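PDB 3KGL: cruciferin from Brassica napus, which probably serves as a seed storage protein, an 11S globulin that holds a nutrient reserve in the seed. Local coordinates for residues A23-I28 and I252-G257; I49-G54 and N170-I175; P338-N343 and N409-R414. All coordinates share one frame; numbering follows the deposited sequence.

Interaction 1: A23-I28 and I252-G257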
loop_
_atom_site.group_PDB
_atom_site.type_symbol
_atom_site.label_atom_id
_atom_site.label_comp_id
_atom_site.label_asym_id
_atom_site.label_seq_id
_atom_site.Cartn_x
_atom_site.Cartn_y
_atom_site.Cartn_z
ATOM N N ALA A 23 25.203 -25.498 -0.208
ATOM C CA ALA A 23 26.316 -24.958 0.560
ATOM C C ALA A 23 27.082 -26.049 1.306
ATOM O O ALA A 23 26.551 -27.129 1.545
ATOM C CB ALA A 23 25.811 -23.909 1.532
ATOM N N GLU A 24 28.326 -25.736 1.665
ATOM C CA GLU A 24 29.185 -26.583 2.501
ATOM C C GLU A 24 28.419 -27.454 3.499
ATOM O O GLU A 24 28.613 -28.665 3.537
ATOM C CB GLU A 24 30.235 -25.713 3.227
ATOM C CG GLU A 24 31.082 -26.405 4.304
ATOM C CD GLU A 24 32.317 -25.595 4.731
ATOM O OE1 GLU A 24 32.191 -24.624 5.514
ATOM O OE2 GLU A 24 33.433 -25.946 4.295
ATOM N N ALA A 25 27.540 -26.851 4.292
ATOM C CA ALA A 25 26.840 -27.591 5.345
ATOM C C ALA A 25 25.325 -27.396 5.344
ATOM O O ALA A 25 24.698 -27.289 6.395
ATOM C CB ALA A 25 27.416 -27.255 6.724
ATOM N N GLY A 26 24.731 -27.355 4.167
ATOM C CA GLY A 26 23.293 -27.251 4.080
ATOM C C GLY A 26 22.910 -26.650 2.753
ATOM O O GLY A 26 23.777 -26.376 1.911
ATOM N N ARG A 27 21.615 -26.434 2.557
ATOM C CA ARG A 27 21.185 -25.837 1.311
ATOM C C ARG A 27 19.910 -25.014 1.447
ATOM O O ARG A 27 19.049 -25.282 2.289
ATOM C CB ARG A 27 21.019 -26.917 0.245
ATOM C CG ARG A 27 20.079 -28.010 0.658
ATOM C CD ARG A 27 20.048 -29.132 -0.336
ATOM N NE ARG A 27 19.330 -30.262 0.238
ATOM C CZ ARG A 27 18.610 -31.121 -0.469
ATOM N NH1 ARG A 27 18.512 -30.976 -1.790
ATOM N NH2 ARG A 27 17.984 -32.114 0.149
ATOM N N ILE A 28 19.813 -24.004 0.593
ATOM C CA ILE A 28 18.670 -23.112 0.548
ATOM C C ILE A 28 17.800 -23.519 -0.641
ATOM O O ILE A 28 18.204 -23.399 -1.793
ATOM C CB ILE A 28 19.138 -21.631 0.408
ATOM C CG1 ILE A 28 20.052 -21.252 1.573
ATOM C CG2 ILE A 28 17.957 -20.685 0.342
ATOM C CD1 ILE A 28 21.053 -20.183 1.234
ATOM N N ILE A 252 25.567 -21.490 3.929
ATOM C CA ILE A 252 25.472 -22.390 5.086
ATOM C C ILE A 252 26.802 -23.143 5.238
ATOM O O ILE A 252 27.130 -24.006 4.428
ATOM C CB ILE A 252 24.331 -23.407 4.910
ATOM C CG1 ILE A 252 23.188 -22.787 4.102
ATOM C CG2 ILE A 252 23.852 -23.920 6.250
ATOM C CD1 ILE A 252 21.807 -23.351 4.427
ATOM N N ILE A 253 27.576 -22.815 6.266
ATOM C CA ILE A 253 28.941 -23.334 6.375
ATOM C C ILE A 253 29.181 -24.321 7.521
ATOM O O ILE A 253 28.436 -24.371 8.499
ATOM C CB ILE A 253 29.959 -22.187 6.536
ATOM C CG1 ILE A 253 29.660 -21.387 7.814
ATOM C CG2 ILE A 253 29.977 -21.307 5.286
ATOM C CD1 ILE A 253 30.786 -20.467 8.255
ATOM N N ARG A 254 30.244 -25.104 7.391
ATOM C CA ARG A 254 30.655 -25.985 8.471
ATOM C C ARG A 254 31.410 -25.163 9.509
ATOM O O ARG A 254 32.425 -24.512 9.205
ATOM C CB ARG A 254 31.491 -27.169 7.953
ATOM C CG ARG A 254 31.774 -28.238 9.013
ATOM C CD ARG A 254 31.505 -29.665 8.513
ATOM N NE ARG A 254 30.078 -30.007 8.535
ATOM C CZ ARG A 254 29.362 -30.358 7.464
ATOM N NH1 ARG A 254 29.933 -30.438 6.266
ATOM N NH2 ARG A 254 28.068 -30.644 7.590
ATOM N N VAL A 255 30.888 -25.162 10.729
ATOM C CA VAL A 255 31.553 -24.441 11.790
ATOM C C VAL A 255 32.574 -25.345 12.426
ATOM O O VAL A 255 32.227 -26.318 13.097
ATOM C CB VAL A 255 30.577 -23.920 12.851
ATOM C CG1 VAL A 255 31.334 -23.390 14.048
ATOM C CG2 VAL A 255 29.711 -22.822 12.270
ATOM N N GLN A 256 33.842 -25.031 12.187
ATOM C CA GLN A 256 34.927 -25.699 12.886
ATOM C C GLN A 256 35.079 -25.052 14.264
ATOM O O GLN A 256 35.197 -23.824 14.383
ATOM C CB GLN A 256 36.246 -25.589 12.106
ATOM C CG GLN A 256 36.097 -25.410 10.595
ATOM C CD GLN A 256 35.689 -26.687 9.858
ATOM O OE1 GLN A 256 35.507 -26.674 8.637
ATOM N NE2 GLN A 256 35.548 -27.789 10.594
ATOM N N GLY A 257 35.039 -25.872 15.308
ATOM C CA GLY A 257 35.471 -25.410 16.609
ATOM C C GLY A 257 34.437 -24.913 17.602
ATOM O O GLY A 257 33.238 -25.171 17.463
#
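Ala23 and Ala25 lie against Ile252 and Ile253 where two short strands, 26-28 and 252-254, run antiparallel at 174° with their axes 6.9 Å apart at closest approach. One backbone bond crosses between the segments, from Ala25 N to Ile252 O at 2.9 Å. The second link uses a side chain: Glu24 sends CG anti to its backbone N (chi1 171°) and runs on extended, and its OE1 takes the N-H of Arg254 at 2.7 Å, on the anti side and well out of the carboxylate plane. Glu24 and Ala25 form the two-residue loop of the beta hairpin 19-23/26-30, in one sheet of the N-terminal cupin barrel, whereas 252-254 pairs with strand 54-61 of the facing sheet. Ile252 is the largest contributor to the contact. Its CB packs on Ala23 CB at 3.7 Å, its CG2 on the carbonyl of Ala25, and its CD1 reaches past Gly26 to Ile28 CG1 at 4.0 Å; Tyr56 and Ile50 cover it further. Arg254, bent in mid-chain, lays one face of its guanidinium over Ala25 CB, the methyl lying towards the rim and 3.6 Å from NH2. That same NH2 makes a weak hydrogen bond to Ser52 O.

Interaction 2: I49-G54 and N170-I175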
loop_
_atom_site.group_PDB
_atom_site.type_symbol
_atom_site.label_atom_id
_atom_site.label_comp_id
_atom_site.label_asym_id
_atom_site.label_seq_id
_atom_site.Cartn_x
_atom_site.Cartn_y
_atom_site.Cartn_z
ATOM N N ILE A 49 17.609 -25.869 4.742
ATOM C CA ILE A 49 17.904 -27.187 5.320
ATOM C C ILE A 49 19.318 -27.282 5.861
ATOM O O ILE A 49 20.252 -27.552 5.099
ATOM C CB ILE A 49 17.744 -28.331 4.335
ATOM C CG1 ILE A 49 16.519 -28.122 3.450
ATOM C CG2 ILE A 49 17.620 -29.584 5.112
ATOM C CD1 ILE A 49 16.005 -29.388 2.812
ATOM N N ILE A 50 19.464 -27.083 7.173
ATOM C CA ILE A 50 20.785 -26.918 7.781
ATOM C C ILE A 50 21.312 -28.189 8.450
ATOM O O ILE A 50 20.658 -28.765 9.323
ATOM C CB ILE A 50 20.811 -25.744 8.777
ATOM C CG1 ILE A 50 20.156 -24.513 8.153
ATOM C CG2 ILE A 50 22.244 -25.433 9.164
ATOM C CD1 ILE A 50 19.631 -23.536 9.158
ATOM N N GLU A 51 22.505 -28.613 8.031
ATOM C CA GLU A 51 23.108 -29.853 8.514
ATOM C C GLU A 51 23.684 -29.663 9.903
ATOM O O GLU A 51 23.449 -28.640 10.531
ATOM C CB GLU A 51 24.194 -30.340 7.550
ATOM C CG GLU A 51 23.663 -30.959 6.267
ATOM C CD GLU A 51 22.685 -32.108 6.524
ATOM O OE1 GLU A 51 22.505 -32.503 7.704
ATOM O OE2 GLU A 51 22.095 -32.621 5.542
ATOM N N SER A 52 24.439 -30.641 10.389
ATOM C CA SER A 52 24.976 -30.527 11.735
ATOM C C SER A 52 26.296 -29.768 11.747
ATOM O O SER A 52 27.097 -29.896 10.815
ATOM C CB SER A 52 25.116 -31.894 12.378
ATOM O OG SER A 52 24.681 -31.834 13.723
ATOM N N LYS A 53 26.506 -28.980 12.804
ATOM C CA LYS A 53 27.650 -28.073 12.910
ATOM C C LYS A 53 27.455 -26.939 11.908
ATOM O O LYS A 53 28.361 -26.132 11.666
ATOM C CB LYS A 53 28.966 -28.798 12.598
ATOM C CG LYS A 53 29.457 -29.783 13.650
ATOM C CD LYS A 53 30.244 -30.932 12.987
ATOM C CE LYS A 53 31.208 -30.439 11.895
ATOM N NZ LYS A 53 31.839 -31.548 11.094
ATOM N N GLY A 54 26.263 -26.896 11.322
ATOM C CA GLY A 54 25.983 -26.015 10.205
ATOM C C GLY A 54 25.478 -24.653 10.611
ATOM O O GLY A 54 24.522 -24.524 11.368
ATOM N N ASN A 170 21.348 -32.537 16.651
ATOM C CA ASN A 170 21.722 -33.844 16.163
ATOM C C ASN A 170 21.294 -34.050 14.720
ATOM O O ASN A 170 22.121 -34.235 13.823
ATOM C CB ASN A 170 21.046 -34.884 17.046
ATOM C CG ASN A 170 21.578 -36.261 16.812
ATOM O OD1 ASN A 170 22.562 -36.447 16.075
ATOM N ND2 ASN A 170 20.941 -37.250 17.440
ATOM N N GLN A 171 19.981 -34.026 14.523
ATOM C CA GLN A 171 19.369 -34.163 13.212
ATOM C C GLN A 171 19.414 -32.846 12.426
ATOM O O GLN A 171 19.786 -31.800 12.958
ATOM C CB GLN A 171 17.919 -34.603 13.395
ATOM C CG GLN A 171 17.275 -34.031 14.654
ATOM C CD GLN A 171 15.772 -33.838 14.521
ATOM O OE1 GLN A 171 15.111 -33.378 15.457
ATOM N NE2 GLN A 171 15.224 -34.183 13.357
ATOM N N PRO A 172 19.023 -32.889 11.150
ATOM C CA PRO A 172 18.960 -31.647 10.374
ATOM C C PRO A 172 17.936 -30.658 10.927
ATOM O O PRO A 172 16.835 -31.030 11.342
ATOM C CB PRO A 172 18.524 -32.128 8.985
ATOM C CG PRO A 172 18.899 -33.567 8.933
ATOM C CD PRO A 172 18.723 -34.072 10.330
ATOM N N LEU A 173 18.315 -29.389 10.926
ATOM C CA LEU A 173 17.421 -28.312 11.323
ATOM C C LEU A 173 16.761 -27.724 10.086
ATOM O O LEU A 173 17.447 -27.295 9.153
ATOM C CB LEU A 173 18.212 -27.223 12.046
ATOM C CG LEU A 173 17.524 -25.877 12.227
ATOM C CD1 LEU A 173 16.383 -25.975 13.228
ATOM C CD2 LEU A 173 18.558 -24.879 12.658
ATOM N N VAL A 174 15.432 -27.709 10.070
ATOM C CA VAL A 174 14.703 -27.251 8.896
ATOM C C VAL A 174 13.870 -26.035 9.235
ATOM O O VAL A 174 12.883 -26.133 9.955
ATOM C CB VAL A 174 13.771 -28.346 8.323
ATOM C CG1 VAL A 174 12.863 -27.752 7.289
ATOM C CG2 VAL A 174 14.574 -29.465 7.704
ATOM N N ILE A 175 14.280 -24.878 8.729
ATOM C CA ILE A 175 13.442 -23.702 8.841
ATOM C C ILE A 175 12.736 -23.473 7.498
ATOM O O ILE A 175 13.326 -23.661 6.430
ATOM C CB ILE A 175 14.212 -22.418 9.307
ATOM C CG1 ILE A 175 14.919 -22.634 10.646
ATOM C CG2 ILE A 175 13.246 -21.257 9.486
ATOM C CD1 ILE A 175 16.401 -22.883 10.531
HETATM O O HOH W 1 22.665 -33.299 10.748
#
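Ile50 and Ile175 both hold CG1 anti to the carbonyl carbon (chi1 -47° in Ile50), while Leu173 turns CG anti to its backbone N (chi1 165°). Beyond these atoms the CD methyls of the three meet on the face of the sheet that carries Ile50 and Leu173, and Ile50 CD1 is the meeting point. It touches Ile175 CD1 at 3.6 Å, the two side chains crossing at a slant, and Leu173 CD2 at 3.9 Å, with Ile50 and Leu173 side by side and pointing the same way. Phe165 of strand 162-166 packs against both Ile50 and Ile175. On the other side of the sheet Ile49 and Val174, a non-hydrogen-bonded pair, stand alongside each other and meet CG2 to CG2 at 4.0 Å. The backbone fixes this register through the hydrogen-bonded pair Ile50 and Leu173: Ile50 N reaches Leu173 O at 2.8 Å, and Leu173 N returns to Ile50 O at 2.9 Å. Beyond Glu51 and Pro172 the chains part. Glu51, bent at chi2, lies beside the Pro172 ring, and its OE1 accepts from a water at 3.2 Å that also donates to Asn170 O, at 3.3 Å, linking the two chains beyond the strand pair. After strand 43-50 a type II beta turn, Glu51 to Gly54, leads into strand 54-61 of the other sheet. The antiparallel pairing of 43-50 with 173-180, its Ile50 face packed on Phe165 of the other sheet, is what a cupin barrel of two facing antiparallel sheets shows, here the N-terminal one.

Interaction 3: P338-N343 and N409-R414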
loop_
_atom_site.group_PDB
_atom_site.type_symbol
_atom_site.label_atom_id
_atom_site.label_comp_id
_atom_site.label_asym_id
_atom_site.label_seq_id
_atom_site.Cartn_x
_atom_site.Cartn_y
_atom_site.Cartn_z
ATOM N N PRO A 338 -14.876 -26.706 5.025
ATOM C CA PRO A 338 -14.680 -25.738 3.943
ATOM C C PRO A 338 -14.676 -24.297 4.439
ATOM O O PRO A 338 -15.712 -23.777 4.847
ATOM C CB PRO A 338 -15.898 -25.975 3.053
ATOM C CG PRO A 338 -16.273 -27.384 3.304
ATOM C CD PRO A 338 -15.994 -27.624 4.747
ATOM N N GLN A 339 -13.509 -23.666 4.391
ATOM C CA GLN A 339 -13.331 -22.281 4.817
ATOM C C GLN A 339 -12.679 -21.447 3.710
ATOM O O GLN A 339 -12.071 -21.985 2.789
ATOM C CB GLN A 339 -12.463 -22.234 6.083
ATOM C CG GLN A 339 -11.019 -22.730 5.894
ATOM C CD GLN A 339 -10.340 -23.130 7.196
ATOM O OE1 GLN A 339 -9.121 -22.975 7.358
ATOM N NE2 GLN A 339 -11.128 -23.656 8.131
ATOM N N TRP A 340 -12.812 -20.131 3.793
ATOM C CA TRP A 340 -12.023 -19.247 2.949
ATOM C C TRP A 340 -11.420 -18.170 3.825
ATOM O O TRP A 340 -11.736 -18.089 4.994
ATOM C CB TRP A 340 -12.863 -18.646 1.833
ATOM C CG TRP A 340 -13.727 -17.446 2.195
ATOM C CD1 TRP A 340 -13.346 -16.127 2.207
ATOM C CD2 TRP A 340 -15.127 -17.452 2.524
ATOM N NE1 TRP A 340 -14.411 -15.326 2.543
ATOM C CE2 TRP A 340 -15.514 -16.115 2.741
ATOM C CE3 TRP A 340 -16.085 -18.462 2.669
ATOM C CZ2 TRP A 340 -16.801 -15.765 3.100
ATOM C CZ3 TRP A 340 -17.365 -18.110 3.023
ATOM C CH2 TRP A 340 -17.713 -16.777 3.236
ATOM N N ASN A 341 -10.528 -17.362 3.281
ATOM C CA ASN A 341 -9.998 -16.249 4.049
ATOM C C ASN A 341 -10.585 -14.934 3.554
ATOM O O ASN A 341 -10.544 -14.633 2.360
ATOM C CB ASN A 341 -8.471 -16.254 4.027
ATOM C CG ASN A 341 -7.896 -17.464 4.731
ATOM O OD1 ASN A 341 -8.583 -18.091 5.528
ATOM N ND2 ASN A 341 -6.645 -17.807 4.435
ATOM N N ALA A 342 -11.153 -14.168 4.481
ATOM C CA ALA A 342 -11.901 -12.963 4.145
ATOM C C ALA A 342 -11.006 -11.814 3.719
ATOM O O ALA A 342 -11.432 -10.951 2.947
ATOM C CB ALA A 342 -12.754 -12.545 5.305
ATOM N N ASN A 343 -9.767 -11.808 4.212
ATOM C CA ASN A 343 -8.885 -10.645 4.049
ATOM C C ASN A 343 -7.411 -10.967 3.868
ATOM O O ASN A 343 -6.561 -10.082 3.986
ATOM C CB ASN A 343 -9.046 -9.670 5.223
ATOM C CG ASN A 343 -8.720 -10.308 6.588
ATOM O OD1 ASN A 343 -8.754 -11.532 6.761
ATOM N ND2 ASN A 343 -8.416 -9.459 7.567
ATOM N N ASN A 409 -13.684 -17.668 7.333
ATOM C CA ASN A 409 -15.130 -17.837 7.219
ATOM C C ASN A 409 -15.458 -19.261 6.797
ATOM O O ASN A 409 -14.961 -19.742 5.789
ATOM C CB ASN A 409 -15.706 -16.844 6.208
ATOM C CG ASN A 409 -15.815 -15.429 6.775
ATOM O OD1 ASN A 409 -15.759 -15.238 7.989
ATOM N ND2 ASN A 409 -15.972 -14.436 5.897
ATOM N N THR A 410 -16.277 -19.949 7.577
ATOM C CA THR A 410 -16.597 -21.333 7.270
ATOM C C THR A 410 -17.845 -21.398 6.374
ATOM O O THR A 410 -18.680 -20.493 6.405
ATOM C CB THR A 410 -16.801 -22.171 8.567
ATOM O OG1 THR A 410 -17.826 -21.588 9.378
ATOM C CG2 THR A 410 -15.538 -22.205 9.376
ATOM N N LEU A 411 -17.964 -22.450 5.565
ATOM C CA LEU A 411 -19.181 -22.665 4.790
ATOM C C LEU A 411 -20.092 -23.648 5.490
ATOM O O LEU A 411 -21.289 -23.662 5.242
ATOM C CB LEU A 411 -18.872 -23.194 3.398
ATOM C CG LEU A 411 -18.117 -22.283 2.436
ATOM C CD1 LEU A 411 -17.554 -23.116 1.305
ATOM C CD2 LEU A 411 -19.018 -21.191 1.895
ATOM N N ALA A 412 -19.529 -24.476 6.362
ATOM C CA ALA A 412 -20.326 -25.463 7.090
ATOM C C ALA A 412 -20.002 -25.465 8.574
ATOM O O ALA A 412 -18.837 -25.385 8.960
ATOM C CB ALA A 412 -20.125 -26.852 6.504
ATOM N N GLY A 413 -21.036 -25.544 9.406
ATOM C CA GLY A 413 -20.833 -25.680 10.834
ATOM C C GLY A 413 -21.512 -24.620 11.668
ATOM O O GLY A 413 -22.340 -23.870 11.170
ATOM N N ARG A 414 -21.141 -24.564 12.946
ATOM C CA ARG A 414 -21.765 -23.672 13.921
ATOM C C ARG A 414 -21.523 -22.174 13.644
ATOM O O ARG A 414 -22.291 -21.329 14.095
ATOM C CB ARG A 414 -21.351 -24.071 15.352
ATOM C CG ARG A 414 -21.535 -22.988 16.426
ATOM C CD ARG A 414 -22.992 -22.809 16.874
ATOM N NE ARG A 414 -23.227 -21.509 17.517
ATOM C CZ ARG A 414 -24.265 -21.233 18.308
ATOM N NH1 ARG A 414 -24.400 -20.024 18.845
ATOM N NH2 ARG A 414 -25.168 -22.168 18.568
#
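Asn409, Trp340 and Pro338 give up the most surface to this contact, and Asn409 sets its CB over the six-membered ring of Trp340. That CB sits 3.4 Å from the ring centroid, only 10° off the normal, a CH-pi contact over the face. In Asn409 chi1 of -77° puts CG anti to the carbonyl carbon; the amide stands steeply, 80° from the ring plane, and ND2 comes near CZ2. At the ring's edge Leu411 CD2 meets CZ3 at 3.7 Å, while Leu411 CD1 turns to Pro338 CB, also at 3.7 Å. Three backbone bonds set the antiparallel register within the C-terminal cupin barrel: Trp340 N to Asn409 O at 3.0 Å, Asn409 N to Trp340 O at 3.1 Å, and Leu411 N to Pro338 O at 2.7 Å, the last made by Leu411 just beyond strand 408-410. Trp340 also stacks on Phe60 of a third subunit, so the contact is part of a subunit interface, where Asn409 also packs on Pro81 of that subunit. An alanine in place of Trp340 would probably leave Asn409 CB and Leu411 CD2 without the ring they pack on, open a gap beside them and remove the stacking partner of that Phe60. Every touching residue is buried, and with hydrogen bonds across the pair confined to the backbone, the side chains hold together by dispersion and close fit, probably sensitive to shape more than to charge.

From the N terminus, the first hairpin brings residues 23-28 to the site where 252-257 returns, so interaction 1 closes a long loop of 223 residues. Interaction 2, joining 49-54 to 170-175, closes a shorter loop nested inside it. The two lie side by side, centres 9 Å apart; Arg27 O to Ile49 N and Val255 N to Lys53 O probably add hydrogen bonds between them. Interaction 3 follows in series, closing a loop of 65 residues on the opposite side of the chain's centre. Interaction 1 ties the first hairpin to 252-254 of the facing sheet, interaction 2 joins neighbouring strands of one sheet, both in the N-terminal cupin barrel; interaction 3 pairs strands of the C-terminal one.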